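Local coordinates for protein prephenate dehydratase:Amino acid-binding ACT (Brucella abortus, PDB 6VH5) that probably converts prephenate to phenylpyruvate in phenylalanine biosynthesis and binds phenylalanine in its ACT region, at residues N25-Q30 with T39-M44; L51-P54 with D58-N61. All blocks are in the same frame, centred on the assembly; numbering follows the deposited sequence.

Contact 1 (N25-Q30 with T39-M44)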
# COMPACT_ATOMS: atom_id res chain seq x y z
N ASN A 25 18.90 -19.50 -11.38
CA ASN A 25 19.19 -19.54 -9.95
C ASN A 25 19.14 -18.16 -9.32
O ASN A 25 19.68 -17.95 -8.23
CB ASN A 25 20.56 -20.20 -9.66
CG ASN A 25 20.70 -20.62 -8.21
OD1 ASN A 25 19.97 -21.47 -7.72
ND2 ASN A 25 21.66 -20.02 -7.53
N ARG A 26 18.50 -17.20 -9.98
CA ARG A 26 18.36 -15.85 -9.46
C ARG A 26 16.95 -15.64 -8.93
O ARG A 26 15.98 -16.16 -9.49
CB ARG A 26 18.66 -14.81 -10.54
CG ARG A 26 20.09 -14.86 -11.09
CD ARG A 26 21.07 -14.32 -10.08
NE ARG A 26 21.64 -13.05 -10.52
CZ ARG A 26 22.08 -12.10 -9.71
NH1 ARG A 26 22.00 -12.28 -8.39
NH2 ARG A 26 22.57 -10.98 -10.20
N ILE A 27 16.83 -14.89 -7.84
CA ILE A 27 15.55 -14.50 -7.28
C ILE A 27 15.51 -12.99 -7.16
O ILE A 27 16.32 -12.39 -6.43
CB ILE A 27 15.27 -15.17 -5.93
CG1 ILE A 27 14.03 -14.55 -5.28
CG2 ILE A 27 16.50 -15.14 -5.03
CD1 ILE A 27 13.38 -15.42 -4.21
N SER A 28 14.60 -12.35 -7.89
CA SER A 28 14.54 -10.90 -7.89
C SER A 28 13.86 -10.37 -6.63
O SER A 28 12.95 -10.99 -6.07
CB SER A 28 13.79 -10.40 -9.13
OG SER A 28 12.49 -10.94 -9.19
N PHE A 29 14.31 -9.19 -6.20
CA PHE A 29 13.65 -8.47 -5.12
C PHE A 29 13.77 -6.98 -5.40
O PHE A 29 14.69 -6.53 -6.09
CB PHE A 29 14.26 -8.81 -3.75
CG PHE A 29 15.66 -8.26 -3.55
CD1 PHE A 29 15.86 -7.05 -2.91
CD2 PHE A 29 16.77 -8.96 -4.02
CE1 PHE A 29 17.15 -6.54 -2.73
CE2 PHE A 29 18.05 -8.46 -3.84
CZ PHE A 29 18.24 -7.24 -3.19
N GLN A 30 12.86 -6.21 -4.80
CA GLN A 30 12.90 -4.76 -4.92
C GLN A 30 13.76 -4.19 -3.79
O GLN A 30 13.50 -4.47 -2.62
CB GLN A 30 11.49 -4.17 -4.86
CG GLN A 30 11.39 -2.65 -5.05
CD GLN A 30 11.78 -1.85 -3.79
OE1 GLN A 30 11.46 -2.25 -2.67
NE2 GLN A 30 12.48 -0.73 -3.98
N THR A 39 17.06 -10.13 2.75
CA THR A 39 17.10 -11.04 3.90
C THR A 39 16.11 -12.19 3.72
O THR A 39 16.45 -13.36 3.96
CB THR A 39 16.78 -10.27 5.18
OG1 THR A 39 17.70 -9.19 5.33
CG2 THR A 39 16.83 -11.18 6.41
N ALA A 40 14.90 -11.89 3.25
CA ALA A 40 13.93 -12.95 3.01
C ALA A 40 14.43 -13.94 1.95
O ALA A 40 14.35 -15.16 2.15
CB ALA A 40 12.58 -12.34 2.61
N CYS A 41 14.99 -13.44 0.85
CA CYS A 41 15.51 -14.33 -0.19
C CYS A 41 16.55 -15.28 0.38
O CYS A 41 16.53 -16.49 0.11
CB CYS A 41 16.12 -13.52 -1.34
SG CYS A 41 15.04 -12.41 -2.28
N ARG A 42 17.48 -14.75 1.19
CA ARG A 42 18.56 -15.57 1.71
C ARG A 42 18.08 -16.54 2.77
O ARG A 42 18.59 -17.67 2.86
CB ARG A 42 19.68 -14.68 2.27
CG ARG A 42 20.47 -13.91 1.23
CD ARG A 42 21.32 -12.86 1.92
NE ARG A 42 21.92 -11.93 0.97
CZ ARG A 42 23.20 -11.95 0.61
NH1 ARG A 42 24.03 -12.84 1.15
NH2 ARG A 42 23.65 -11.06 -0.26
N ASN A 43 17.09 -16.14 3.58
CA ASN A 43 16.60 -17.04 4.62
C ASN A 43 15.82 -18.19 4.00
O ASN A 43 16.00 -19.36 4.40
CB ASN A 43 15.69 -16.29 5.60
CG ASN A 43 16.44 -15.26 6.42
OD1 ASN A 43 17.67 -15.13 6.31
ND2 ASN A 43 15.71 -14.54 7.26
N MET A 44 14.97 -17.90 3.02
CA MET A 44 14.08 -18.92 2.48
C MET A 44 14.72 -19.73 1.36
O MET A 44 14.49 -20.94 1.28
CB MET A 44 12.80 -18.27 1.96
CG MET A 44 11.72 -19.27 1.63
SD MET A 44 10.14 -18.50 1.29
CE MET A 44 9.14 -19.95 0.99
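The flat group here is the ring of Phe29, and the sulfur of Cys41 comes to it obliquely. The contact belongs to a beta-alpha-beta unit of the prephenate dehydratase domain, with strand 26-30 as its first strand. Cys41 SG lies 5.2 Å from the centroid of the Phe29 ring, 54° off the ring normal. This is a sulfur-aromatic contact. The Phe29 side chain also touches Pro50 and Pro52 of strand 49-53. Between 25-30 and 39-44, Cys41 makes every helix contact. The Phe29 atom nearest to the sulfur is CB, 4.0 Å from Cys41 SG. On the strand, Ile27 is the second partner. Its CG1 is anti to the backbone N (chi1 170°), and this branch runs out to the sulfur. Met72 of strand 70-77 touches both Ile27 and Cys41 and continues the apolar layer. No hydrogen bond joins the two segments, and all three touching residues are buried. Ile27 lines the sulfur mainly with one branch, CG1 at 3.8 Å and CD1 at 3.9 Å from Cys41 SG, while Ile27 CG2 lies 4.0 Å from Cys41 CB.

Contact 2 (L51-P54 with D58-N61)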
# COMPACT_ATOMS: atom_id res chain seq x y z
N LEU A 51 18.69 -10.97 -6.84
CA LEU A 51 18.86 -10.07 -7.98
C LEU A 51 18.17 -8.74 -7.68
O LEU A 51 16.94 -8.63 -7.84
CB LEU A 51 18.32 -10.69 -9.27
CG LEU A 51 18.31 -9.80 -10.52
CD1 LEU A 51 19.67 -9.17 -10.74
CD2 LEU A 51 17.88 -10.60 -11.77
N PRO A 52 18.90 -7.71 -7.28
CA PRO A 52 18.26 -6.44 -6.91
C PRO A 52 17.62 -5.75 -8.11
O PRO A 52 18.15 -5.78 -9.22
CB PRO A 52 19.42 -5.60 -6.35
CG PRO A 52 20.54 -6.57 -6.10
CD PRO A 52 20.37 -7.64 -7.14
N CYS A 53 16.47 -5.13 -7.87
CA CYS A 53 15.74 -4.40 -8.88
C CYS A 53 15.23 -3.13 -8.24
O CYS A 53 14.83 -3.14 -7.07
CB CYS A 53 14.56 -5.21 -9.44
SG CYS A 53 15.04 -6.78 -10.10
N PRO A 54 15.22 -2.01 -8.97
CA PRO A 54 14.85 -0.74 -8.33
C PRO A 54 13.39 -0.65 -7.95
O PRO A 54 13.07 0.01 -6.95
CB PRO A 54 15.25 0.31 -9.38
CG PRO A 54 15.36 -0.42 -10.67
CD PRO A 54 15.76 -1.83 -10.33
N ASP A 58 9.97 -3.94 -11.85
CA ASP A 58 11.20 -4.52 -12.38
C ASP A 58 11.45 -5.91 -11.79
O ASP A 58 11.95 -6.80 -12.49
CB ASP A 58 12.39 -3.61 -12.08
CG ASP A 58 12.38 -2.33 -12.91
OD1 ASP A 58 11.96 -2.38 -14.09
OD2 ASP A 58 12.80 -1.29 -12.36
N ALA A 59 11.12 -6.10 -10.51
CA ALA A 59 11.22 -7.42 -9.92
C ALA A 59 10.25 -8.40 -10.58
O ALA A 59 10.56 -9.59 -10.71
CB ALA A 59 10.99 -7.35 -8.41
N PHE A 60 9.07 -7.93 -10.98
CA PHE A 60 8.16 -8.79 -11.75
C PHE A 60 8.75 -9.08 -13.11
O PHE A 60 8.82 -10.25 -13.54
CB PHE A 60 6.79 -8.13 -11.90
CG PHE A 60 5.87 -8.35 -10.72
CD1 PHE A 60 6.18 -7.84 -9.47
CD2 PHE A 60 4.66 -9.02 -10.88
CE1 PHE A 60 5.33 -8.02 -8.38
CE2 PHE A 60 3.80 -9.20 -9.81
CZ PHE A 60 4.13 -8.70 -8.56
N ASN A 61 9.20 -8.04 -13.81
CA ASN A 61 9.70 -8.18 -15.17
C ASN A 61 10.90 -9.12 -15.24
O ASN A 61 11.09 -9.81 -16.24
CB ASN A 61 10.04 -6.81 -15.73
CG ASN A 61 10.42 -6.86 -17.19
OD1 ASN A 61 9.56 -7.10 -18.05
ND2 ASN A 61 11.69 -6.61 -17.50
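A tight strand-to-helix turn, part of the second beta-alpha-beta step of the domain, brings strand 49-53 against the start of helix 56-64. Cys53, the last residue of the strand, packs on the helix backbone. Cys53 CB lies 3.7 Å from Ala59 N and 3.8 Å from Asp58 CB. With chi1 at -56°, Cys53 SG is set beside its own backbone N and passes along the first helical turn, 3.9 Å from Ala59 CA. The methyl of Ala59 adds a looser contact, with its CB 4.3 Å from Cys53 CB. Pro54 and Asp58 meet at the more exposed side of the contact, their side chains crossing at about a right angle. One carboxylate oxygen does the touching: Asp58 OD2 is 3.2 Å from Pro54 CG and 3.6 Å from Pro54 CD. The same oxygen is hydrogen-bonded to a residue adjoining the segments, which should limit its rotation. No hydrogen bond crosses between the segments. Thr55 OG1, in the turn, accepts a bond from Asp58 N. Around this corner, Cys53 also touches Ser28 of strand 26-30, while Ala59 and Phe60 pack on Ile73, so the helix lies across one face of the sheet, reaching strand 70-77 beyond strand 26-30.

In the fold
From the N terminus, strand 26-30 leads into helix 36-44, and contact 1 closes this first loop. The chain then forms strand 49-53 and turns into helix 56-64, where contact 2 closes a shorter one. The contacts follow in series; neither nests in nor crosses the other. Strands 26-30 and 49-53 are parallel neighbours, joined by a probable hydrogen bond between Ile27 O and Leu51 N. Ile27 and Phe29 face helix 36-44, whereas Ser28 points away from it and its OG bonds Ala59 O of helix 56-64. The two helices thus flank opposite faces of the sheet. Strand 70-77, on the far side of strand 26-30 from strand 49-53, touches both helices.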